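Local coordinates for Cif-like 1 (Burkholderia cenocepacia, PDB 7JQY), which probably acts as an epoxide hydrolase of the alpha/beta hydrolase fold, one of two Cif-like enzymes characterised from this bacterium, at residues Thr153-Trp156 / Asp157-Lys160. The protein carries 1 engineered substitution. Residues are numbered along the deposited sequence; the frame is centred on the assembly and turned at random.
Sequences TRIW and DEAK
D157 N donates to T153 O at 2.9 Å, closing the first turn of helix 154-161. One step on, E158 N reaches R154 O at 2.7 Å, and A159 N reaches I155 O over a longer 3.3 Å; the fourth bond, K160 N to W156 O, is weak. T153 occupies the N-cap: its OG1 accepts from W156 N at 3.2 Å with an N-H...O angle of 152°, occupying an amide that has no carbonyl one turn earlier within the helix. The same OG1 also bonds to V150 O, while R154 N, another first-turn amide, is taken by the carboxylate of E269. On the exposed flank R154 and E158 run side by side, and R154 NH2 meets E158 OE1 in a long salt bridge of 3.4 Å, guanidinium and carboxylate planes 82° apart. The helix follows strand 140-146 of the alpha/beta hydrolase sheet, and its first turn rests on helix 262-268 and the loop after it, where T153 and I155 both touch M266. The CB of W156 is directed away from 157-160, and with CG anti to the backbone N (chi1 172°) the indole reaches F231, the two rings edge-to-face. D157 OD2 sits in the ring plane at the indole edge, 3.8 Å from W156 CD1. Indole NE1 donates to OE2 of E235, the same oxygen that forms a salt bridge with K160 NZ, so one carboxylate oxygen serves both the indole N-H and the lysine ammonium, which probably offsets the charge of E235. K160 also packs against A163 of a second subunit.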
# COMPACT_ATOMS: atom_id res chain seq x y z
N THR B 153 -23.93 -14.84 33.86
CA THR B 153 -23.41 -15.16 35.18
C THR B 153 -22.88 -13.90 35.85
O THR B 153 -22.61 -12.89 35.20
CB THR B 153 -22.32 -16.23 35.08
OG1 THR B 153 -21.20 -15.73 34.33
CG2 THR B 153 -22.86 -17.47 34.39
N ARG B 154 -22.70 -13.97 37.17
CA ARG B 154 -22.18 -12.79 37.85
C ARG B 154 -20.68 -12.63 37.61
O ARG B 154 -20.19 -11.51 37.55
CB ARG B 154 -22.49 -12.80 39.35
CG ARG B 154 -22.35 -14.13 40.05
CD ARG B 154 -23.25 -14.15 41.28
NE ARG B 154 -22.65 -14.89 42.38
CZ ARG B 154 -21.84 -14.36 43.29
NH1 ARG B 154 -21.34 -15.11 44.26
NH2 ARG B 154 -21.51 -13.08 43.21
N ILE B 155 -19.98 -13.74 37.35
CA ILE B 155 -18.60 -13.62 36.91
C ILE B 155 -18.54 -12.82 35.62
O ILE B 155 -17.66 -11.97 35.43
CB ILE B 155 -17.97 -15.02 36.73
CG1 ILE B 155 -18.10 -15.84 38.01
CG2 ILE B 155 -16.52 -14.91 36.30
CD1 ILE B 155 -17.20 -15.36 39.15
N TRP B 156 -19.49 -13.05 34.72
CA TRP B 156 -19.57 -12.27 33.49
C TRP B 156 -19.92 -10.81 33.79
O TRP B 156 -19.30 -9.89 33.26
CB TRP B 156 -20.59 -12.90 32.54
CG TRP B 156 -20.90 -12.08 31.32
CD1 TRP B 156 -21.83 -11.08 31.22
CD2 TRP B 156 -20.31 -12.22 30.02
NE1 TRP B 156 -21.84 -10.57 29.94
CE2 TRP B 156 -20.92 -11.25 29.18
CE3 TRP B 156 -19.33 -13.06 29.48
CZ2 TRP B 156 -20.57 -11.11 27.83
CZ3 TRP B 156 -18.99 -12.91 28.14
CH2 TRP B 156 -19.60 -11.94 27.34
N ASP B 157 -20.93 -10.60 34.65
CA ASP B 157 -21.37 -9.24 34.93
C ASP B 157 -20.35 -8.45 35.73
O ASP B 157 -20.28 -7.22 35.59
CB ASP B 157 -22.73 -9.25 35.64
CG ASP B 157 -23.87 -9.66 34.71
OD1 ASP B 157 -24.64 -10.57 35.07
OD2 ASP B 157 -23.98 -9.09 33.60
N GLU B 158 -19.53 -9.13 36.53
CA GLU B 158 -18.55 -8.40 37.32
C GLU B 158 -17.35 -7.98 36.49
O GLU B 158 -16.78 -6.90 36.72
CB GLU B 158 -18.07 -9.26 38.50
CG GLU B 158 -19.11 -9.52 39.58
CD GLU B 158 -18.71 -10.65 40.52
OE1 GLU B 158 -19.48 -10.96 41.45
OE2 GLU B 158 -17.62 -11.23 40.33
N ALA B 159 -16.99 -8.76 35.46
CA ALA B 159 -15.96 -8.33 34.53
C ALA B 159 -16.40 -7.08 33.79
O ALA B 159 -15.59 -6.18 33.53
CB ALA B 159 -15.63 -9.45 33.55
N LYS B 160 -17.69 -6.99 33.47
CA LYS B 160 -18.22 -5.82 32.77
C LYS B 160 -18.23 -4.60 33.67
O LYS B 160 -17.82 -3.50 33.26
CB LYS B 160 -19.62 -6.14 32.26
CG LYS B 160 -20.17 -5.19 31.21
CD LYS B 160 -21.24 -5.89 30.36
CE LYS B 160 -22.64 -5.58 30.87
NZ LYS B 160 -23.69 -5.66 29.81